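Local coordinates for protein MCG133388, isoform CRA_f (PDB 4ZPO) that probably acts as a calcium-dependent cell-adhesion protein that helps set up specific neuronal connections, this chain holding the first three of its extracellular cadherin domains, at residues L171-Q176 with V201-V206; T230-L235 with G271-L276; H290-D295 with E302-I307. One frame throughout, in Å; residues are numbered along the deposited sequence.

Contact 1: residues L171-Q176 with V201-V206. With CA (calcium ion), chain E; CA (calcium ion), chain D.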
loop_
_atom_site.group_PDB
_atom_site.type_symbol
_atom_site.label_atom_id
_atom_site.label_comp_id
_atom_site.label_asym_id
_atom_site.label_seq_id
_atom_site.Cartn_x
_atom_site.Cartn_y
_atom_site.Cartn_z
ATOM N N LEU A 171 1.513 -15.605 -2.683
ATOM C CA LEU A 171 1.700 -15.380 -1.255
ATOM C C LEU A 171 1.510 -16.675 -0.474
ATOM O O LEU A 171 0.779 -17.566 -0.902
ATOM C CB LEU A 171 0.727 -14.315 -0.746
ATOM C CG LEU A 171 0.756 -12.963 -1.460
ATOM C CD1 LEU A 171 -0.326 -12.047 -0.912
ATOM C CD2 LEU A 171 2.126 -12.315 -1.329
ATOM N N ASP A 172 2.168 -16.771 0.676
ATOM C CA ASP A 172 2.058 -17.951 1.524
ATOM C C ASP A 172 2.039 -17.555 2.995
ATOM O O ASP A 172 3.067 -17.175 3.558
ATOM C CB ASP A 172 3.208 -18.920 1.245
ATOM C CG ASP A 172 3.085 -20.213 2.030
ATOM O OD1 ASP A 172 1.954 -20.576 2.415
ATOM O OD2 ASP A 172 4.122 -20.871 2.259
ATOM N N ARG A 173 0.865 -17.648 3.610
ATOM C CA ARG A 173 0.683 -17.256 5.003
ATOM C C ARG A 173 1.544 -18.090 5.952
ATOM O O ARG A 173 1.937 -17.622 7.022
ATOM C CB ARG A 173 -0.792 -17.374 5.398
ATOM C CG ARG A 173 -1.090 -16.911 6.813
ATOM C CD ARG A 173 -2.373 -17.519 7.339
ATOM N NE ARG A 173 -2.287 -17.763 8.775
ATOM C CZ ARG A 173 -1.807 -18.881 9.311
ATOM N NH1 ARG A 173 -1.376 -19.860 8.528
ATOM N NH2 ARG A 173 -1.761 -19.021 10.630
ATOM N N GLU A 174 1.842 -19.323 5.555
ATOM C CA GLU A 174 2.629 -20.225 6.389
ATOM C C GLU A 174 4.083 -19.771 6.523
ATOM O O GLU A 174 4.785 -20.185 7.445
ATOM C CB GLU A 174 2.574 -21.652 5.837
ATOM C CG GLU A 174 1.316 -22.422 6.222
ATOM C CD GLU A 174 0.072 -21.926 5.507
ATOM O OE1 GLU A 174 -0.940 -21.654 6.189
ATOM O OE2 GLU A 174 0.102 -21.814 4.263
ATOM N N THR A 175 4.533 -18.922 5.603
ATOM C CA THR A 175 5.871 -18.345 5.689
ATOM C C THR A 175 5.829 -17.020 6.445
ATOM O O THR A 175 6.521 -16.842 7.446
ATOM C CB THR A 175 6.489 -18.119 4.296
ATOM O OG1 THR A 175 5.631 -17.274 3.518
ATOM C CG2 THR A 175 6.683 -19.444 3.577
ATOM N N GLN A 176 5.014 -16.093 5.953
ATOM C CA GLN A 176 4.790 -14.822 6.630
ATOM C C GLN A 176 3.386 -14.302 6.334
ATOM O O GLN A 176 2.984 -14.188 5.175
ATOM C CB GLN A 176 5.844 -13.790 6.220
ATOM C CG GLN A 176 6.084 -13.687 4.723
ATOM C CD GLN A 176 6.977 -12.514 4.360
ATOM O OE1 GLN A 176 6.967 -11.479 5.030
ATOM N NE2 GLN A 176 7.758 -12.671 3.296
ATOM N N VAL A 201 0.358 -5.384 3.894
ATOM C CA VAL A 201 -0.454 -6.443 3.306
ATOM C C VAL A 201 -0.737 -7.550 4.315
ATOM O O VAL A 201 0.183 -8.188 4.826
ATOM C CB VAL A 201 0.230 -7.056 2.068
ATOM C CG1 VAL A 201 -0.593 -8.217 1.529
ATOM C CG2 VAL A 201 0.437 -6.000 0.997
ATOM N N ILE A 202 -2.017 -7.773 4.596
ATOM C CA ILE A 202 -2.425 -8.850 5.489
ATOM C C ILE A 202 -2.826 -10.077 4.680
ATOM O O ILE A 202 -3.833 -10.062 3.976
ATOM C CB ILE A 202 -3.603 -8.434 6.390
ATOM C CG1 ILE A 202 -3.351 -7.057 7.007
ATOM C CG2 ILE A 202 -3.844 -9.480 7.469
ATOM C CD1 ILE A 202 -2.158 -7.013 7.930
ATOM N N VAL A 203 -2.030 -11.137 4.779
ATOM C CA VAL A 203 -2.320 -12.368 4.054
ATOM C C VAL A 203 -3.379 -13.189 4.782
ATOM O O VAL A 203 -3.119 -13.758 5.842
ATOM C CB VAL A 203 -1.058 -13.227 3.861
ATOM C CG1 VAL A 203 -1.406 -14.520 3.140
ATOM C CG2 VAL A 203 -0.004 -12.455 3.089
ATOM N N LEU A 204 -4.576 -13.241 4.205
ATOM C CA LEU A 204 -5.670 -14.023 4.770
ATOM C C LEU A 204 -5.441 -15.507 4.512
ATOM O O LEU A 204 -4.879 -15.883 3.485
ATOM C CB LEU A 204 -7.010 -13.577 4.183
ATOM C CG LEU A 204 -7.387 -12.115 4.431
ATOM C CD1 LEU A 204 -8.706 -11.772 3.752
ATOM C CD2 LEU A 204 -7.459 -11.827 5.923
ATOM N N ASP A 205 -5.885 -16.347 5.441
ATOM C CA ASP A 205 -5.617 -17.778 5.363
ATOM C C ASP A 205 -6.498 -18.495 4.344
ATOM O O ASP A 205 -7.680 -18.183 4.192
ATOM C CB ASP A 205 -5.795 -18.429 6.735
ATOM C CG ASP A 205 -5.345 -19.877 6.753
ATOM O OD1 ASP A 205 -4.300 -20.183 6.142
ATOM O OD2 ASP A 205 -6.040 -20.710 7.371
ATOM N N VAL A 206 -5.900 -19.457 3.649
ATOM C CA VAL A 206 -6.616 -20.345 2.742
ATOM C C VAL A 206 -6.165 -21.771 3.026
ATOM O O VAL A 206 -4.979 -22.010 3.241
ATOM C CB VAL A 206 -6.358 -19.989 1.260
ATOM C CG1 VAL A 206 -6.907 -21.065 0.336
ATOM C CG2 VAL A 206 -6.962 -18.633 0.924
HETATM CA CA CA E . -2.930 -21.612 4.639
HETATM CA CA CA D . 0.287 -21.257 0.721
#
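V203 is the close-packed centre of this contact. Its two methyl groups part the work between them. CG1, anti to the backbone N (chi1 178°), lies against CB of R173 at 3.7 Å. CG2 meets CD1 of L171 at 4.0 Å, the two side chains crossing obliquely. Both L171 and V203 are buried, and H179 of strand 178-187 touches both. In the turn 172-176 the carbonyl O of D172 takes three donors: the N-H of T175, the N-H of Q176 and OG1 of T175. Residues 171-176 carry the LDRE form of the cadherin DRE motif, and D205 and V206 belong to the DxNDN calcium motif of the linker to the third cadherin domain. The polar side, only partly buried, is tied by metal rather than by direct bonds between the segments. One calcium is bound by E174 OE1, D205 OD1 and the carbonyl O of V206, with E115, D208 and D241 completing the site. The other takes D172 OD1 at 2.5 Å, with E115 and D208. R173 runs past D205, its CD 3.5 Å from D205 OD1, and its guanidinium is turned 56° from that carboxylate. The same guanidinium makes a salt bridge from NH1 to E174 OE1 at 3.0 Å, which probably offsets some of the crowded negative charge. OD2 of D205 is hydrogen-bonded outside the two segments, where E242 is the strongest polar partner of D205.

Contact 2: residues T230-L235 with G271-L276; sequences TLLLRL and GAIHVL
Four backbone hydrogen bonds join residues 230-235 to residues 271-276; strands 231-234 and 272-275 run antiparallel at 166°. At one end the N-H of V275 points at O of T230, and the bond is nearly straight. The N-H of L232 reaches O of I273 at 2.7 Å, close to the axis of that carbonyl. I273 returns a bond from its own N to O of L233. The N-H of L235 meets O of G271 at 2.9 Å, but from above the carbonyl plane. I273 O and I273 N thus bond to two successive residues, L232 and L233. This fits a beta bulge: L232 and L233 stand opposite I273, and L232 has a helix-like backbone within an otherwise extended strand.

Apolar contacts gather round I273. Its CD1 touches CD2 of L233 at 3.8 Å and CD1 of L235 at 4.0 Å. Its other branch, CG2, lies beside CD2 of L232. L233 and I273 run side by side and point the same way, although CG of L233 sits in the crowded position between N and C (chi1 80°). I307 of strand 302-310 touches L233, L235 and I273, so this face looks into the core of the third cadherin domain.

L231 and H274 meet on the face they share with A272 and R234. CD1 of L231 stands over one face of the imidazole, 4.1 Å from its centroid, in a CH-pi contact. The same methyl touches CB of A272. ND1 of H274 has a weak bond to O of G229.

The chemistry is therefore two-sided: branched aliphatic groups feed the sandwich interior, while the face with L231, R234 and H274 mixes apolar and polar groups.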
loop_
_atom_site.group_PDB
_atom_site.type_symbol
_atom_site.label_atom_id
_atom_site.label_comp_id
_atom_site.label_asym_id
_atom_site.label_seq_id
_atom_site.Cartn_x
_atom_site.Cartn_y
_atom_site.Cartn_z
ATOM N N THR A 230 -5.297 -51.078 27.120
ATOM C CA THR A 230 -3.900 -50.705 26.930
ATOM C C THR A 230 -3.732 -49.790 25.719
ATOM O O THR A 230 -4.236 -50.082 24.636
ATOM C CB THR A 230 -3.003 -51.948 26.757
ATOM O OG1 THR A 230 -3.127 -52.796 27.905
ATOM C CG2 THR A 230 -1.547 -51.542 26.588
ATOM N N LEU A 231 -3.031 -48.678 25.913
ATOM C CA LEU A 231 -2.758 -47.746 24.825
ATOM C C LEU A 231 -1.722 -48.317 23.863
ATOM O O LEU A 231 -0.621 -48.691 24.272
ATOM C CB LEU A 231 -2.278 -46.402 25.376
ATOM C CG LEU A 231 -1.849 -45.343 24.359
ATOM C CD1 LEU A 231 -3.036 -44.876 23.528
ATOM C CD2 LEU A 231 -1.186 -44.169 25.059
ATOM N N LEU A 232 -2.079 -48.383 22.585
ATOM C CA LEU A 232 -1.162 -48.861 21.561
ATOM C C LEU A 232 -0.187 -47.756 21.177
ATOM O O LEU A 232 1.029 -47.923 21.274
ATOM C CB LEU A 232 -1.930 -49.348 20.331
ATOM C CG LEU A 232 -1.103 -49.993 19.216
ATOM C CD1 LEU A 232 -0.477 -51.297 19.690
ATOM C CD2 LEU A 232 -1.957 -50.221 17.977
ATOM N N LEU A 233 -0.740 -46.626 20.746
ATOM C CA LEU A 233 0.052 -45.456 20.384
ATOM C C LEU A 233 -0.850 -44.238 20.217
ATOM O O LEU A 233 -2.024 -44.369 19.873
ATOM C CB LEU A 233 0.846 -45.702 19.095
ATOM C CG LEU A 233 0.123 -45.569 17.751
ATOM C CD1 LEU A 233 1.125 -45.592 16.611
ATOM C CD2 LEU A 233 -0.915 -46.663 17.562
ATOM N N ARG A 234 -0.301 -43.056 20.467
ATOM C CA ARG A 234 -1.038 -41.818 20.245
ATOM C C ARG A 234 -0.566 -41.161 18.956
ATOM O O ARG A 234 0.590 -40.760 18.839
ATOM C CB ARG A 234 -0.873 -40.860 21.427
ATOM C CG ARG A 234 -1.703 -39.588 21.307
ATOM C CD ARG A 234 -1.485 -38.642 22.484
ATOM N NE ARG A 234 -2.107 -39.121 23.717
ATOM C CZ ARG A 234 -1.451 -39.718 24.707
ATOM N NH1 ARG A 234 -2.104 -40.117 25.789
ATOM N NH2 ARG A 234 -0.142 -39.916 24.617
ATOM N N LEU A 235 -1.469 -41.062 17.988
ATOM C CA LEU A 235 -1.148 -40.483 16.689
ATOM C C LEU A 235 -0.857 -38.989 16.792
ATOM O O LEU A 235 -1.336 -38.317 17.704
ATOM C CB LEU A 235 -2.294 -40.737 15.706
ATOM C CG LEU A 235 -2.461 -42.199 15.289
ATOM C CD1 LEU A 235 -3.760 -42.385 14.526
ATOM C CD2 LEU A 235 -1.273 -42.646 14.451
ATOM N N GLY A 271 -6.272 -38.857 19.194
ATOM C CA GLY A 271 -5.560 -39.736 18.285
ATOM C C GLY A 271 -5.026 -40.970 18.986
ATOM O O GLY A 271 -4.218 -41.715 18.429
ATOM N N ALA A 272 -5.483 -41.186 20.216
ATOM C CA ALA A 272 -5.044 -42.326 21.009
ATOM C C ALA A 272 -5.713 -43.614 20.543
ATOM O O ALA A 272 -6.939 -43.693 20.466
ATOM C CB ALA A 272 -5.328 -42.085 22.483
ATOM N N ILE A 273 -4.903 -44.621 20.234
ATOM C CA ILE A 273 -5.419 -45.913 19.800
ATOM C C ILE A 273 -5.323 -46.945 20.919
ATOM O O ILE A 273 -4.236 -47.234 21.417
ATOM C CB ILE A 273 -4.668 -46.436 18.562
ATOM C CG1 ILE A 273 -4.890 -45.497 17.375
ATOM C CG2 ILE A 273 -5.124 -47.845 18.216
ATOM C CD1 ILE A 273 -4.314 -46.006 16.077
ATOM N N HIS A 274 -6.468 -47.497 21.307
ATOM C CA HIS A 274 -6.518 -48.482 22.380
ATOM C C HIS A 274 -6.904 -49.861 21.863
ATOM O O HIS A 274 -7.708 -49.986 20.940
ATOM C CB HIS A 274 -7.510 -48.047 23.461
ATOM C CG HIS A 274 -7.137 -46.772 24.151
ATOM N ND1 HIS A 274 -6.388 -46.744 25.309
ATOM C CD2 HIS A 274 -7.414 -45.481 23.851
ATOM C CE1 HIS A 274 -6.217 -45.492 25.689
ATOM N NE2 HIS A 274 -6.831 -44.704 24.822
ATOM N N VAL A 275 -6.323 -50.896 22.463
ATOM C CA VAL A 275 -6.752 -52.262 22.199
ATOM C C VAL A 275 -7.862 -52.616 23.185
ATOM O O VAL A 275 -7.717 -52.436 24.395
ATOM C CB VAL A 275 -5.585 -53.270 22.303
ATOM C CG1 VAL A 275 -4.767 -53.022 23.559
ATOM C CG2 VAL A 275 -6.105 -54.699 22.261
ATOM N N LEU A 276 -8.981 -53.102 22.658
ATOM C CA LEU A 276 -10.171 -53.318 23.470
ATOM C C LEU A 276 -10.639 -54.767 23.428
ATOM O O LEU A 276 -11.431 -55.195 24.266
ATOM C CB LEU A 276 -11.291 -52.388 23.003
ATOM C CG LEU A 276 -10.917 -50.906 22.935
ATOM C CD1 LEU A 276 -11.837 -50.159 21.984
ATOM C CD2 LEU A 276 -10.957 -50.277 24.323
#

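Contact 3: residues H290-D295 with E302-I307. With CA (calcium ion), chain C.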
loop_
_atom_site.group_PDB
_atom_site.type_symbol
_atom_site.label_atom_id
_atom_site.label_comp_id
_atom_site.label_asym_id
_atom_site.label_seq_id
_atom_site.Cartn_x
_atom_site.Cartn_y
_atom_site.Cartn_z
ATOM N N HIS A 290 -5.227 -48.571 9.085
ATOM C CA HIS A 290 -5.142 -47.388 8.240
ATOM C C HIS A 290 -5.706 -46.170 8.965
ATOM O O HIS A 290 -6.915 -46.067 9.176
ATOM C CB HIS A 290 -5.890 -47.619 6.923
ATOM C CG HIS A 290 -5.898 -46.432 6.010
ATOM N ND1 HIS A 290 -6.828 -46.276 5.005
ATOM C CD2 HIS A 290 -5.087 -45.351 5.942
ATOM C CE1 HIS A 290 -6.593 -45.146 4.361
ATOM N NE2 HIS A 290 -5.542 -44.565 4.910
ATOM N N ALA A 291 -4.823 -45.249 9.345
ATOM C CA ALA A 291 -5.235 -44.036 10.045
ATOM C C ALA A 291 -5.424 -42.876 9.072
ATOM O O ALA A 291 -4.813 -42.844 8.005
ATOM C CB ALA A 291 -4.222 -43.670 11.116
ATOM N N ARG A 292 -6.272 -41.923 9.449
ATOM C CA ARG A 292 -6.599 -40.801 8.577
ATOM C C ARG A 292 -6.835 -39.522 9.377
ATOM O O ARG A 292 -7.584 -39.521 10.353
ATOM C CB ARG A 292 -7.833 -41.131 7.734
ATOM C CG ARG A 292 -8.116 -40.154 6.608
ATOM C CD ARG A 292 -9.486 -39.512 6.769
ATOM N NE ARG A 292 -10.515 -40.488 7.120
ATOM C CZ ARG A 292 -11.196 -41.211 6.237
ATOM N NH1 ARG A 292 -10.961 -41.076 4.939
ATOM N NH2 ARG A 292 -12.114 -42.071 6.653
ATOM N N ALA A 293 -6.192 -38.435 8.957
ATOM C CA ALA A 293 -6.345 -37.147 9.627
ATOM C C ALA A 293 -7.146 -36.172 8.770
ATOM O O ALA A 293 -6.596 -35.503 7.898
ATOM C CB ALA A 293 -4.986 -36.559 9.964
ATOM N N ARG A 294 -8.447 -36.094 9.033
ATOM C CA ARG A 294 -9.346 -35.243 8.261
ATOM C C ARG A 294 -9.289 -33.790 8.720
ATOM O O ARG A 294 -9.340 -33.510 9.916
ATOM C CB ARG A 294 -10.782 -35.764 8.367
ATOM C CG ARG A 294 -11.807 -34.936 7.610
ATOM C CD ARG A 294 -11.778 -35.245 6.125
ATOM N NE ARG A 294 -12.227 -36.606 5.850
ATOM C CZ ARG A 294 -12.376 -37.114 4.632
ATOM N NH1 ARG A 294 -12.791 -38.364 4.479
ATOM N NH2 ARG A 294 -12.112 -36.372 3.565
ATOM N N ASP A 295 -9.193 -32.868 7.767
ATOM C CA ASP A 295 -9.194 -31.440 8.073
ATOM C C ASP A 295 -10.611 -30.959 8.374
ATOM O O ASP A 295 -11.573 -31.713 8.230
ATOM C CB ASP A 295 -8.606 -30.643 6.910
ATOM C CG ASP A 295 -7.935 -29.369 7.360
ATOM O OD1 ASP A 295 -8.083 -29.004 8.544
ATOM O OD2 ASP A 295 -7.263 -28.729 6.525
ATOM N N GLU A 302 -6.654 -34.041 3.894
ATOM C CA GLU A 302 -6.411 -35.209 4.734
ATOM C C GLU A 302 -5.031 -35.823 4.537
ATOM O O GLU A 302 -4.456 -35.765 3.450
ATOM C CB GLU A 302 -7.486 -36.273 4.486
ATOM C CG GLU A 302 -7.489 -36.850 3.080
ATOM C CD GLU A 302 -8.554 -37.915 2.892
ATOM O OE1 GLU A 302 -9.453 -38.019 3.755
ATOM O OE2 GLU A 302 -8.492 -38.650 1.885
ATOM N N GLY A 303 -4.509 -36.408 5.610
ATOM C CA GLY A 303 -3.261 -37.147 5.567
ATOM C C GLY A 303 -3.509 -38.592 5.946
ATOM O O GLY A 303 -4.591 -38.932 6.427
ATOM N N HIS A 304 -2.516 -39.448 5.732
ATOM C CA HIS A 304 -2.699 -40.875 5.971
ATOM C C HIS A 304 -1.486 -41.526 6.626
ATOM O O HIS A 304 -0.342 -41.246 6.268
ATOM C CB HIS A 304 -3.025 -41.590 4.659
ATOM C CG HIS A 304 -4.258 -41.076 3.986
ATOM N ND1 HIS A 304 -5.520 -41.550 4.278
ATOM C CD2 HIS A 304 -4.426 -40.121 3.040
ATOM C CE1 HIS A 304 -6.410 -40.913 3.538
ATOM N NE2 HIS A 304 -5.772 -40.041 2.778
ATOM N N CYS A 305 -1.754 -42.400 7.590
ATOM C CA CYS A 305 -0.708 -43.153 8.270
ATOM C C CYS A 305 -1.105 -44.615 8.391
ATOM O O CYS A 305 -2.144 -44.939 8.965
ATOM C CB CYS A 305 -0.428 -42.570 9.655
ATOM S SG CYS A 305 0.804 -43.475 10.614
ATOM N N VAL A 306 -0.280 -45.498 7.842
ATOM C CA VAL A 306 -0.532 -46.927 7.948
ATOM C C VAL A 306 0.204 -47.507 9.149
ATOM O O VAL A 306 1.427 -47.410 9.245
ATOM C CB VAL A 306 -0.104 -47.675 6.676
ATOM C CG1 VAL A 306 -0.193 -49.174 6.892
ATOM C CG2 VAL A 306 -0.964 -47.249 5.497
ATOM N N ILE A 307 -0.549 -48.100 10.069
ATOM C CA ILE A 307 0.035 -48.684 11.270
ATOM C C ILE A 307 0.074 -50.203 11.191
ATOM O O ILE A 307 -0.962 -50.857 11.072
ATOM C CB ILE A 307 -0.739 -48.267 12.530
ATOM C CG1 ILE A 307 -0.748 -46.744 12.663
ATOM C CG2 ILE A 307 -0.131 -48.912 13.765
ATOM C CD1 ILE A 307 -1.433 -46.253 13.910
HETATM CA CA CA C . -5.159 -27.605 6.488
#
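H290 extends with CG anti to the backbone N (chi1 178°), while H304 has CG beside its N (chi1 -59°). These turns bring the two imidazoles together rim to rim. NE2 of H290 and ND1 of H304 share a hydrogen bond of 3.1 Å, in which either may be the donor. E302 starts in the crowded position between N and C (chi1 64°) and then runs straight, which carries its carboxylate to two arginines. R292 and R294 both leave anti to N and bend at chi2 and chi3.

OE1 of E302 lies over one face of the R294 guanidinium, 3.1 Å from NH2. No N-H points at it, so this salt bridge rests on charge alone. The R292 guanidinium meets the same oxygen at its edge, in a long salt bridge from NH1. The other oxygen, OE2, takes a weak bond from NE2 of H304. CG of R292 lies 3.6 Å from CE1 of H304. The far end of R292 is fixed by S251 at NE and by D254 at NH2. This group of charges would probably lower the pKa of E302.

Underneath runs a regular antiparallel pairing. A291 and C305 form a hydrogen-bonded pair, as do A293 and G303. The N-H of A291 reaches O of C305 at 2.7 Å, within the carbonyl plane.

D295 binds a calcium ion through OD2. The two strands form a beta hairpin in the third cadherin domain. On the face of A291 and A293 they meet L235 and A237 of strand 231-238 and F213 of strand 212-213. Strands 217-221 and 248-252 flank them in the sheet.

Overall arrangement
Contacts 2 and 3 belong to the two facing sheets of the third cadherin domain, with centres about 15 Å apart. They touch directly. CD1 of I307 packs 3.6 Å from CD1 of I273 and also reaches L233 and L235, while CB of A291 meets CD1 of L235. Contact 1 lies at the calcium-binding end of the second cadherin domain and in series before them. Its nearest atoms are about 8 Å from contact 3 and about 20 Å from contact 2. The interdomain calcium sites link contact 1 to contact 3: D241 binds the ion held by E174 and D205, and also the ion held by D295. Contact 2 takes no part in these sites.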